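Local coordinates for protein farnesyltransferase, putative (Trypanosoma cruzi, PDB 3WCA) that probably condenses two farnesyl diphosphate molecules into squalene with NAD(P)H and magnesium, the first step toward lanosterol, at residues 277-286 against 315-325. The protein carries 1 engineered substitution. Numbering follows the deposited sequence.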
# COMPACT_ATOMS: atom_id res chain seq x y z
N PHE A 277 -4.29 3.40 -16.27
CA PHE A 277 -2.84 3.43 -16.22
C PHE A 277 -2.28 4.51 -15.30
O PHE A 277 -1.43 4.23 -14.45
CB PHE A 277 -2.25 3.59 -17.61
CG PHE A 277 -0.75 3.69 -17.61
CD1 PHE A 277 -0.12 4.91 -17.36
CD2 PHE A 277 0.02 2.54 -17.77
CE1 PHE A 277 1.27 4.99 -17.26
CE2 PHE A 277 1.41 2.61 -17.68
CZ PHE A 277 2.04 3.84 -17.42
N ALA A 278 -2.73 5.76 -15.45
CA ALA A 278 -2.20 6.82 -14.60
C ALA A 278 -2.50 6.58 -13.12
O ALA A 278 -1.64 6.78 -12.26
CB ALA A 278 -2.75 8.19 -15.05
N PHE A 279 -3.73 6.14 -12.83
CA PHE A 279 -4.14 5.86 -11.45
C PHE A 279 -3.26 4.76 -10.84
O PHE A 279 -2.93 4.82 -9.65
CB PHE A 279 -5.61 5.41 -11.42
CG PHE A 279 -6.02 4.80 -10.11
CD1 PHE A 279 -6.33 5.59 -9.01
CD2 PHE A 279 -6.05 3.41 -9.97
CE1 PHE A 279 -6.66 5.02 -7.78
CE2 PHE A 279 -6.38 2.82 -8.75
CZ PHE A 279 -6.68 3.62 -7.65
N SER A 280 -2.90 3.76 -11.65
CA SER A 280 -2.08 2.63 -11.22
C SER A 280 -0.57 2.90 -11.14
O SER A 280 0.12 2.40 -10.26
CB SER A 280 -2.32 1.43 -12.15
OG SER A 280 -3.67 0.99 -12.10
N ALA A 281 -0.09 3.72 -12.07
CA ALA A 281 1.33 4.04 -12.18
C ALA A 281 1.88 5.03 -11.17
O ALA A 281 2.96 4.82 -10.63
CB ALA A 281 1.63 4.54 -13.58
N ILE A 282 1.15 6.11 -10.95
CA ILE A 282 1.61 7.16 -10.05
C ILE A 282 2.07 6.69 -8.68
O ILE A 282 3.15 7.06 -8.24
CB ILE A 282 0.54 8.27 -9.94
CG1 ILE A 282 0.49 9.03 -11.28
CG2 ILE A 282 0.83 9.20 -8.76
CD1 ILE A 282 -0.67 10.02 -11.40
N PRO A 283 1.26 5.88 -7.98
CA PRO A 283 1.69 5.43 -6.66
C PRO A 283 2.96 4.56 -6.76
O PRO A 283 3.83 4.63 -5.88
CB PRO A 283 0.48 4.64 -6.16
CG PRO A 283 -0.69 5.35 -6.86
CD PRO A 283 -0.13 5.46 -8.25
N GLN A 284 3.07 3.77 -7.82
CA GLN A 284 4.25 2.93 -7.99
C GLN A 284 5.49 3.80 -8.21
O GLN A 284 6.53 3.56 -7.60
CB GLN A 284 4.08 1.96 -9.17
CG GLN A 284 2.92 0.95 -9.03
CD GLN A 284 3.06 0.06 -7.82
OE1 GLN A 284 4.17 -0.33 -7.44
NE2 GLN A 284 1.94 -0.29 -7.20
N VAL A 285 5.40 4.80 -9.08
CA VAL A 285 6.55 5.65 -9.32
C VAL A 285 6.94 6.40 -8.03
O VAL A 285 8.12 6.59 -7.74
CB VAL A 285 6.27 6.65 -10.45
CG1 VAL A 285 7.44 7.61 -10.61
CG2 VAL A 285 6.03 5.89 -11.75
N MET A 286 5.95 6.82 -7.25
CA MET A 286 6.19 7.52 -5.99
C MET A 286 6.90 6.59 -4.99
O MET A 286 7.75 7.03 -4.22
CB MET A 286 4.87 7.96 -5.38
CG MET A 286 4.07 8.83 -6.28
SD MET A 286 4.22 10.49 -5.73
CE MET A 286 2.55 10.64 -5.06
N ILE A 315 6.11 13.73 -11.11
CA ILE A 315 5.67 12.34 -11.24
C ILE A 315 4.20 12.29 -11.68
O ILE A 315 3.83 11.54 -12.58
CB ILE A 315 5.86 11.57 -9.91
CG1 ILE A 315 7.36 11.33 -9.68
CG2 ILE A 315 5.04 10.26 -9.94
CD1 ILE A 315 7.72 10.76 -8.31
N PHE A 316 3.37 13.10 -11.05
CA PHE A 316 1.97 13.15 -11.42
C PHE A 316 1.79 13.59 -12.87
O PHE A 316 0.91 13.10 -13.58
CB PHE A 316 1.20 14.10 -10.51
CG PHE A 316 0.56 13.43 -9.33
CD1 PHE A 316 1.31 13.10 -8.21
CD2 PHE A 316 -0.79 13.13 -9.35
CE1 PHE A 316 0.72 12.47 -7.11
CE2 PHE A 316 -1.40 12.50 -8.27
CZ PHE A 316 -0.64 12.17 -7.14
N HIS A 317 2.65 14.50 -13.31
CA HIS A 317 2.55 15.01 -14.66
C HIS A 317 2.89 14.05 -15.79
O HIS A 317 2.16 13.98 -16.77
CB HIS A 317 3.42 16.26 -14.84
CG HIS A 317 3.36 16.82 -16.22
ND1 HIS A 317 2.28 17.56 -16.67
CD2 HIS A 317 4.16 16.64 -17.29
CE1 HIS A 317 2.43 17.81 -17.96
NE2 HIS A 317 3.57 17.26 -18.36
N TYR A 318 3.99 13.32 -15.65
CA TYR A 318 4.43 12.42 -16.70
C TYR A 318 3.98 10.97 -16.68
O TYR A 318 4.08 10.29 -17.70
CB TYR A 318 5.96 12.45 -16.80
CG TYR A 318 6.51 13.74 -17.36
CD1 TYR A 318 6.54 13.96 -18.74
CD2 TYR A 318 6.98 14.75 -16.52
CE1 TYR A 318 7.03 15.16 -19.26
CE2 TYR A 318 7.47 15.94 -17.03
CZ TYR A 318 7.50 16.14 -18.40
OH TYR A 318 7.99 17.33 -18.91
N SER A 319 3.50 10.47 -15.54
CA SER A 319 3.06 9.08 -15.46
C SER A 319 1.70 8.86 -16.10
O SER A 319 0.81 8.28 -15.47
CB SER A 319 3.01 8.62 -14.00
OG SER A 319 4.25 8.82 -13.35
N THR A 320 1.53 9.29 -17.35
CA THR A 320 0.27 9.14 -18.06
C THR A 320 0.35 8.03 -19.09
O THR A 320 -0.68 7.51 -19.54
CB THR A 320 -0.14 10.43 -18.80
OG1 THR A 320 0.96 10.92 -19.57
CG2 THR A 320 -0.59 11.48 -17.82
N GLU A 321 1.56 7.67 -19.48
CA GLU A 321 1.77 6.61 -20.45
C GLU A 321 3.02 5.81 -20.07
O GLU A 321 3.90 6.32 -19.39
CB GLU A 321 1.90 7.19 -21.87
CG GLU A 321 3.14 8.04 -22.09
CD GLU A 321 4.30 7.24 -22.65
OE1 GLU A 321 5.43 7.78 -22.67
OE2 GLU A 321 4.10 6.08 -23.08
N LEU A 322 3.08 4.57 -20.54
CA LEU A 322 4.16 3.64 -20.25
C LEU A 322 5.60 4.12 -20.39
O LEU A 322 6.37 4.07 -19.43
CB LEU A 322 3.97 2.38 -21.10
CG LEU A 322 4.93 1.23 -20.79
CD1 LEU A 322 4.76 0.83 -19.34
CD2 LEU A 322 4.65 0.05 -21.71
N GLN A 323 5.97 4.57 -21.59
CA GLN A 323 7.34 5.00 -21.83
C GLN A 323 7.90 5.99 -20.82
O GLN A 323 8.97 5.75 -20.26
CB GLN A 323 7.47 5.59 -23.25
CG GLN A 323 7.28 4.54 -24.34
CD GLN A 323 7.96 3.23 -24.00
OE1 GLN A 323 9.14 3.20 -23.64
NE2 GLN A 323 7.22 2.13 -24.11
N ALA A 324 7.19 7.08 -20.57
CA ALA A 324 7.66 8.07 -19.61
C ALA A 324 7.76 7.47 -18.20
O ALA A 324 8.68 7.78 -17.44
CB ALA A 324 6.72 9.27 -19.61
N THR A 325 6.80 6.62 -17.86
CA THR A 325 6.77 5.97 -16.56
C THR A 325 7.96 5.06 -16.39
O THR A 325 8.57 5.02 -15.32
CB THR A 325 5.48 5.17 -16.41
OG1 THR A 325 4.37 6.06 -16.53
CG2 THR A 325 5.43 4.48 -15.05
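Ala278 approaches the turn between two helices at Thr320, their CA atoms 4.8 Å apart. The CA of Ala278 makes a CA-H...O contact with O of Ser319, centre of an inverse gamma turn. Phe277, with CG anti to its backbone N (chi1 177°), sends its ring against the start of helix 322-338. Thr325 OG1 meets the ring edge at Phe277 CZ, 3.3 Å away, and that hydroxyl donates to Glu321 O, one turn back, from above the carbonyl plane. The Glu321 carboxylate, at the N-cap, accepts from Gln323 N and Ala324 N. At the end of helix 309-318, Ser319 CB packs on Ile282 CG1, while its OG bonds back to Ile315 O (2.9 Å). Ile282 CG2 lies over one face of the Phe316 ring, a CH-pi contact 3.7 Å from the centroid. Met286, its chain bent, puts CE at the edge of that ring. Val285 splits its branches, CG1 on Ile315 CG2 (3.6 Å) and CG2 on Thr325 CG2 (3.6 Å). In this all-helical squalene/phytoene synthase fold, helix 274-294 packs, away from the magnesium site, against a helix-turn-helix connection, 309-318 to 322-338; Phe316 also touches helix 40-45, and Ala281 rests on Leu268 of helix 261-269.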